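Local coordinates for FHA domain-containing protein DDL (Arabidopsis thaliana, PDB 3VPY) that probably recognises phosphothreonine through its forkhead-associated domain, in a cleft thought to serve binding of Dicer-like1, at residues Pro85-Asn99 against Gln106-Gly120. Residues are numbered along the deposited sequence; the frame is centred on the assembly and turned at random.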
loop_
_atom_site.group_PDB
_atom_site.type_symbol
_atom_site.label_atom_id
_atom_site.label_comp_id
_atom_site.label_asym_id
_atom_site.label_seq_id
_atom_site.Cartn_x
_atom_site.Cartn_y
_atom_site.Cartn_z
ATOM N N PRO A 85 -0.638 -5.380 3.286
ATOM C CA PRO A 85 0.176 -4.435 2.517
ATOM C C PRO A 85 1.330 -3.872 3.330
ATOM O O PRO A 85 1.136 -3.511 4.492
ATOM C CB PRO A 85 -0.804 -3.305 2.184
ATOM C CG PRO A 85 -1.778 -3.307 3.342
ATOM C CD PRO A 85 -1.879 -4.758 3.807
ATOM N N TYR A 86 2.512 -3.807 2.702
ATOM C CA TYR A 86 3.707 -3.147 3.274
ATOM C C TYR A 86 4.288 -2.190 2.255
ATOM O O TYR A 86 4.342 -2.520 1.071
ATOM C CB TYR A 86 4.791 -4.188 3.620
ATOM C CG TYR A 86 4.323 -5.080 4.715
ATOM C CD1 TYR A 86 4.787 -4.924 6.026
ATOM C CD2 TYR A 86 3.390 -6.095 4.450
ATOM C CE1 TYR A 86 4.295 -5.759 7.057
ATOM C CE2 TYR A 86 2.904 -6.915 5.447
ATOM C CZ TYR A 86 3.351 -6.742 6.747
ATOM O OH TYR A 86 2.845 -7.570 7.707
ATOM N N ILE A 87 4.717 -1.017 2.686
ATOM C CA ILE A 87 5.364 -0.099 1.736
ATOM C C ILE A 87 6.878 -0.164 1.939
ATOM O O ILE A 87 7.341 -0.380 3.062
ATOM C CB ILE A 87 4.820 1.353 1.870
ATOM C CG1 ILE A 87 5.294 2.244 0.719
ATOM C CG2 ILE A 87 5.203 1.968 3.236
ATOM C CD1 ILE A 87 4.483 3.501 0.579
HETATM N N MSE A 88 7.640 0.024 0.860
HETATM C CA MSE A 88 9.090 0.107 0.967
HETATM C C MSE A 88 9.583 1.205 0.031
HETATM O O MSE A 88 9.270 1.195 -1.168
HETATM C CB MSE A 88 9.757 -1.236 0.620
HETATM C CG MSE A 88 11.252 -1.150 0.722
HETATM SE SE MSE A 88 12.174 -2.850 0.408
HETATM C CE MSE A 88 11.986 -3.724 2.107
ATOM N N ASP A 89 10.321 2.158 0.593
ATOM C CA ASP A 89 10.950 3.188 -0.216
ATOM C C ASP A 89 12.238 2.633 -0.822
ATOM O O ASP A 89 13.011 1.940 -0.151
ATOM C CB ASP A 89 11.230 4.432 0.600
ATOM C CG ASP A 89 11.969 5.475 -0.190
ATOM O OD1 ASP A 89 11.302 6.358 -0.760
ATOM O OD2 ASP A 89 13.200 5.403 -0.283
ATOM N N LEU A 90 12.490 2.968 -2.085
ATOM C CA LEU A 90 13.600 2.344 -2.802
ATOM C C LEU A 90 14.839 3.227 -2.809
ATOM O O LEU A 90 15.616 3.215 -3.781
ATOM C CB LEU A 90 13.185 1.955 -4.234
ATOM C CG LEU A 90 11.939 1.061 -4.308
ATOM C CD1 LEU A 90 11.482 0.842 -5.740
ATOM C CD2 LEU A 90 12.227 -0.282 -3.673
ATOM N N GLY A 91 15.034 3.973 -1.728
ATOM C CA GLY A 91 16.158 4.909 -1.628
ATOM C C GLY A 91 16.004 6.188 -2.432
ATOM O O GLY A 91 16.972 6.689 -3.042
ATOM N N SER A 92 14.787 6.718 -2.433
ATOM C CA SER A 92 14.471 7.932 -3.172
ATOM C C SER A 92 15.142 9.143 -2.527
ATOM O O SER A 92 15.270 9.208 -1.314
ATOM C CB SER A 92 12.952 8.115 -3.206
ATOM O OG SER A 92 12.468 8.435 -1.912
ATOM N N THR A 93 15.559 10.107 -3.338
ATOM C CA THR A 93 16.158 11.298 -2.779
ATOM C C THR A 93 15.181 12.042 -1.864
ATOM O O THR A 93 15.544 12.495 -0.784
ATOM C CB THR A 93 16.694 12.202 -3.897
ATOM O OG1 THR A 93 17.870 11.575 -4.419
ATOM C CG2 THR A 93 17.097 13.563 -3.350
ATOM N N ASN A 94 13.941 12.154 -2.303
ATOM C CA ASN A 94 12.970 13.012 -1.635
ATOM C C ASN A 94 12.002 12.284 -0.706
ATOM O O ASN A 94 11.104 12.901 -0.148
ATOM C CB ASN A 94 12.266 13.887 -2.691
ATOM C CG ASN A 94 13.256 14.830 -3.345
ATOM O OD1 ASN A 94 13.306 14.999 -4.580
ATOM N ND2 ASN A 94 14.103 15.398 -2.515
ATOM N N LYS A 95 12.213 10.972 -0.544
ATOM C CA LYS A 95 11.583 10.198 0.537
ATOM C C LYS A 95 10.143 9.773 0.272
ATOM O O LYS A 95 9.485 10.252 -0.667
ATOM C CB LYS A 95 11.674 10.930 1.895
ATOM C CG LYS A 95 13.088 11.442 2.265
ATOM C CD LYS A 95 13.161 11.868 3.708
ATOM C CE LYS A 95 14.484 12.565 4.038
ATOM N NZ LYS A 95 14.315 13.435 5.231
ATOM N N THR A 96 9.667 8.850 1.102
ATOM C CA THR A 96 8.275 8.434 1.092
ATOM C C THR A 96 7.742 8.674 2.489
ATOM O O THR A 96 8.410 8.319 3.462
ATOM C CB THR A 96 8.149 6.936 0.747
ATOM O OG1 THR A 96 8.579 6.735 -0.607
ATOM C CG2 THR A 96 6.690 6.433 0.884
ATOM N N TYR A 97 6.546 9.260 2.575
ATOM C CA TYR A 97 5.932 9.654 3.864
ATOM C C TYR A 97 4.661 8.866 4.127
ATOM O O TYR A 97 3.823 8.729 3.242
ATOM C CB TYR A 97 5.571 11.143 3.844
ATOM C CG TYR A 97 6.752 12.048 3.678
ATOM C CD1 TYR A 97 7.351 12.647 4.778
ATOM C CD2 TYR A 97 7.273 12.325 2.412
ATOM C CE1 TYR A 97 8.443 13.481 4.641
ATOM C CE2 TYR A 97 8.381 13.173 2.259
ATOM C CZ TYR A 97 8.955 13.754 3.381
ATOM O OH TYR A 97 10.030 14.607 3.246
ATOM N N ILE A 98 4.538 8.323 5.342
ATOM C CA ILE A 98 3.296 7.695 5.770
ATOM C C ILE A 98 2.789 8.562 6.902
ATOM O O ILE A 98 3.496 8.785 7.895
ATOM C CB ILE A 98 3.507 6.275 6.336
ATOM C CG1 ILE A 98 4.215 5.351 5.353
ATOM C CG2 ILE A 98 2.173 5.641 6.769
ATOM C CD1 ILE A 98 4.624 4.033 6.068
ATOM N N ASN A 99 1.575 9.073 6.760
ATOM C CA ASN A 99 1.024 9.958 7.803
ATOM C C ASN A 99 1.994 11.081 8.191
ATOM O O ASN A 99 2.243 11.353 9.386
ATOM C CB ASN A 99 0.564 9.108 9.008
ATOM C CG ASN A 99 -0.464 8.055 8.602
ATOM O OD1 ASN A 99 -1.348 8.330 7.798
ATOM N ND2 ASN A 99 -0.318 6.849 9.111
ATOM N N GLN A 106 14.417 0.941 2.106
ATOM C CA GLN A 106 14.750 -0.495 2.020
ATOM C C GLN A 106 14.306 -1.301 3.232
ATOM O O GLN A 106 14.917 -2.322 3.578
ATOM C CB GLN A 106 16.247 -0.719 1.725
ATOM C CG GLN A 106 16.769 0.091 0.521
ATOM C CD GLN A 106 16.326 -0.439 -0.834
ATOM O OE1 GLN A 106 15.808 -1.553 -0.960
ATOM N NE2 GLN A 106 16.546 0.366 -1.870
ATOM N N ARG A 107 13.202 -0.857 3.835
ATOM C CA ARG A 107 12.619 -1.532 4.982
ATOM C C ARG A 107 11.102 -1.593 4.789
ATOM O O ARG A 107 10.499 -0.615 4.382
ATOM C CB ARG A 107 13.000 -0.773 6.255
ATOM C CG ARG A 107 12.349 -1.305 7.529
ATOM C CD ARG A 107 12.771 -0.472 8.730
ATOM N NE ARG A 107 14.220 -0.477 8.958
ATOM C CZ ARG A 107 14.848 0.331 9.817
ATOM N NH1 ARG A 107 14.158 1.212 10.543
ATOM N NH2 ARG A 107 16.172 0.261 9.961
ATOM N N TYR A 108 10.486 -2.745 5.064
ATOM C CA TYR A 108 9.026 -2.840 4.914
ATOM C C TYR A 108 8.333 -2.206 6.107
ATOM O O TYR A 108 8.675 -2.518 7.275
ATOM C CB TYR A 108 8.568 -4.300 4.855
ATOM C CG TYR A 108 8.892 -5.011 3.564
ATOM C CD1 TYR A 108 8.413 -4.535 2.340
ATOM C CD2 TYR A 108 9.657 -6.183 3.572
ATOM C CE1 TYR A 108 8.710 -5.176 1.144
ATOM C CE2 TYR A 108 9.966 -6.833 2.364
ATOM C CZ TYR A 108 9.499 -6.327 1.171
ATOM O OH TYR A 108 9.799 -6.968 -0.004
ATOM N N TYR A 109 7.334 -1.365 5.821
ATOM C CA TYR A 109 6.460 -0.774 6.840
ATOM C C TYR A 109 5.018 -1.194 6.603
ATOM O O TYR A 109 4.474 -0.971 5.518
ATOM C CB TYR A 109 6.528 0.767 6.790
ATOM C CG TYR A 109 7.805 1.344 7.299
ATOM C CD1 TYR A 109 7.888 1.861 8.583
ATOM C CD2 TYR A 109 8.956 1.386 6.493
ATOM C CE1 TYR A 109 9.072 2.408 9.056
ATOM C CE2 TYR A 109 10.140 1.931 6.962
ATOM C CZ TYR A 109 10.193 2.442 8.235
ATOM O OH TYR A 109 11.367 2.993 8.720
ATOM N N GLU A 110 4.404 -1.830 7.605
ATOM C CA GLU A 110 3.003 -2.271 7.447
ATOM C C GLU A 110 2.080 -1.062 7.227
ATOM O O GLU A 110 2.234 -0.031 7.900
ATOM C CB GLU A 110 2.537 -3.065 8.665
ATOM C CG GLU A 110 1.177 -3.736 8.453
ATOM C CD GLU A 110 0.749 -4.606 9.643
ATOM O OE1 GLU A 110 1.522 -4.725 10.616
ATOM O OE2 GLU A 110 -0.375 -5.140 9.615
ATOM N N LEU A 111 1.146 -1.200 6.290
ATOM C CA LEU A 111 0.147 -0.155 6.017
ATOM C C LEU A 111 -1.227 -0.533 6.563
ATOM O O LEU A 111 -1.583 -1.718 6.625
ATOM C CB LEU A 111 0.053 0.097 4.516
ATOM C CG LEU A 111 1.254 0.727 3.809
ATOM C CD1 LEU A 111 0.984 0.880 2.322
ATOM C CD2 LEU A 111 1.616 2.070 4.428
ATOM N N PHE A 112 -1.991 0.483 6.965
ATOM C CA PHE A 112 -3.310 0.283 7.564
ATOM C C PHE A 112 -4.366 1.132 6.875
ATOM O O PHE A 112 -4.042 2.174 6.282
ATOM C CB PHE A 112 -3.277 0.626 9.062
ATOM C CG PHE A 112 -2.393 -0.289 9.886
ATOM C CD1 PHE A 112 -2.953 -1.336 10.630
ATOM C CD2 PHE A 112 -1.013 -0.113 9.922
ATOM C CE1 PHE A 112 -2.140 -2.178 11.396
ATOM C CE2 PHE A 112 -0.190 -0.969 10.691
ATOM C CZ PHE A 112 -0.763 -1.992 11.413
ATOM N N GLU A 113 -5.631 0.702 6.963
ATOM C CA GLU A 113 -6.748 1.527 6.478
ATOM C C GLU A 113 -6.609 2.940 7.048
ATOM O O GLU A 113 -6.322 3.118 8.250
ATOM C CB GLU A 113 -8.087 0.990 6.980
ATOM C CG GLU A 113 -8.532 -0.328 6.464
ATOM C CD GLU A 113 -9.904 -0.662 7.057
ATOM O OE1 GLU A 113 -10.223 -0.160 8.144
ATOM O OE2 GLU A 113 -10.666 -1.393 6.433
ATOM N N LYS A 114 -6.839 3.923 6.173
ATOM C CA LYS A 114 -6.823 5.351 6.486
ATOM C C LYS A 114 -5.448 5.983 6.488
ATOM O O LYS A 114 -5.327 7.205 6.645
ATOM C CB LYS A 114 -7.584 5.686 7.784
ATOM C CG LYS A 114 -9.037 5.261 7.755
ATOM C CD LYS A 114 -9.711 5.554 9.083
ATOM C CE LYS A 114 -11.114 4.970 9.091
ATOM N NZ LYS A 114 -11.897 5.450 10.259
ATOM N N ASP A 115 -4.400 5.182 6.252
ATOM C CA ASP A 115 -3.074 5.762 6.116
ATOM C C ASP A 115 -3.024 6.726 4.939
ATOM O O ASP A 115 -3.605 6.446 3.885
ATOM C CB ASP A 115 -2.015 4.690 5.866
ATOM C CG ASP A 115 -1.551 4.001 7.134
ATOM O OD1 ASP A 115 -1.869 4.476 8.237
ATOM O OD2 ASP A 115 -0.831 2.987 6.993
ATOM N N THR A 116 -2.297 7.827 5.108
ATOM C CA THR A 116 -2.028 8.725 3.989
ATOM C C THR A 116 -0.590 8.556 3.549
ATOM O O THR A 116 0.321 8.529 4.363
ATOM C CB THR A 116 -2.269 10.184 4.367
ATOM O OG1 THR A 116 -3.619 10.320 4.830
ATOM C CG2 THR A 116 -2.061 11.081 3.156
ATOM N N ILE A 117 -0.405 8.469 2.251
ATOM C CA ILE A 117 0.904 8.253 1.656
ATOM C C ILE A 117 1.232 9.404 0.725
ATOM O O ILE A 117 0.377 9.848 -0.051
ATOM C CB ILE A 117 0.894 6.947 0.861
ATOM C CG1 ILE A 117 0.511 5.794 1.797
ATOM C CG2 ILE A 117 2.244 6.701 0.219
ATOM C CD1 ILE A 117 0.187 4.505 1.075
ATOM N N LYS A 118 2.477 9.859 0.785
ATOM C CA LYS A 118 2.953 10.919 -0.116
ATOM C C LYS A 118 4.354 10.577 -0.566
ATOM O O LYS A 118 5.177 10.155 0.258
ATOM C CB LYS A 118 2.980 12.262 0.602
ATOM C CG LYS A 118 3.416 13.442 -0.268
ATOM C CD LYS A 118 3.671 14.651 0.618
ATOM C CE LYS A 118 3.833 15.909 -0.168
ATOM N NZ LYS A 118 3.326 17.076 0.641
ATOM N N PHE A 119 4.628 10.795 -1.852
ATOM C CA PHE A 119 5.948 10.515 -2.399
ATOM C C PHE A 119 6.643 11.836 -2.664
ATOM O O PHE A 119 6.093 12.723 -3.328
ATOM C CB PHE A 119 5.829 9.664 -3.682
ATOM C CG PHE A 119 5.057 8.389 -3.485
ATOM C CD1 PHE A 119 5.611 7.331 -2.742
ATOM C CD2 PHE A 119 3.781 8.226 -4.032
ATOM C CE1 PHE A 119 4.893 6.116 -2.542
ATOM C CE2 PHE A 119 3.053 7.032 -3.835
ATOM C CZ PHE A 119 3.621 5.970 -3.077
ATOM N N GLY A 120 7.864 11.957 -2.145
ATOM C CA GLY A 120 8.670 13.143 -2.288
ATOM C C GLY A 120 7.959 14.409 -1.851
ATOM O O GLY A 120 7.353 14.454 -0.776
HETATM O O HOH W 1 11.233 1.659 3.239
HETATM O O HOH W 2 -3.825 9.472 7.636
#
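Two antiparallel strand pairings, one in each sheet of the FHA beta sandwich, join Pro85-Asn99 to Gln106-Gly120, and apolar side chains fill the layer between them. In one sheet the end of strand 79-89 meets strand 109-110: Ile87 and Tyr109 form a hydrogen-bonded pair, Ile87 N reaching Tyr109 O at 2.8 Å, and Gln106 N bonds to Asp89 O farther along. In the other, the N-to-C directions of strands 96-98 and 116-119 lie 167° apart, close to antiparallel, with Tyr97 and Lys118 hydrogen-bonded in both directions.

Ile87 and Ile98 bridge the sheets. With CG1 of Ile87 anti to the backbone N, its CD1 meets Ile117 CG2 tip to tip at 3.9 Å and also touches the Phe119 ring. From the opposite sheet, Ile98 CD1 packs against Tyr109 CB at 3.8 Å and against Leu111 CD2, which also touches Ile87 CG2. Phe119 meets Phe42 beyond the segments.

On the outer side of strand 79-89, selenomethionine Met88 bends at chi3 (-80°), setting CE over the centre of the Tyr108 ring, 3.4 Å from its centroid and 2° off the normal: a CH-pi contact, with SE farther above the same face.

At the far end, the Asn99 amide uses both its groups. OD1 accepts from Thr116 N at 2.9 Å, while ND2 donates to Asp115 OD1 at 3.0 Å from above the carboxylate plane. Asp115 OD2 accepts from Phe112 N, across the type II turn Phe112-Asp115. Within 85-99, Asp89 OD1 receives Ser92 OG on its syn lone pair and Thr96 OG1 on its anti one.

Apolar contacts thus join the sheets inside, Thr96-Asp89 adds a polar tie at the edge, and bonds of Asn99, Asp115 and Ser92 hold the turns, Asp89 probably being polarised by its several donors.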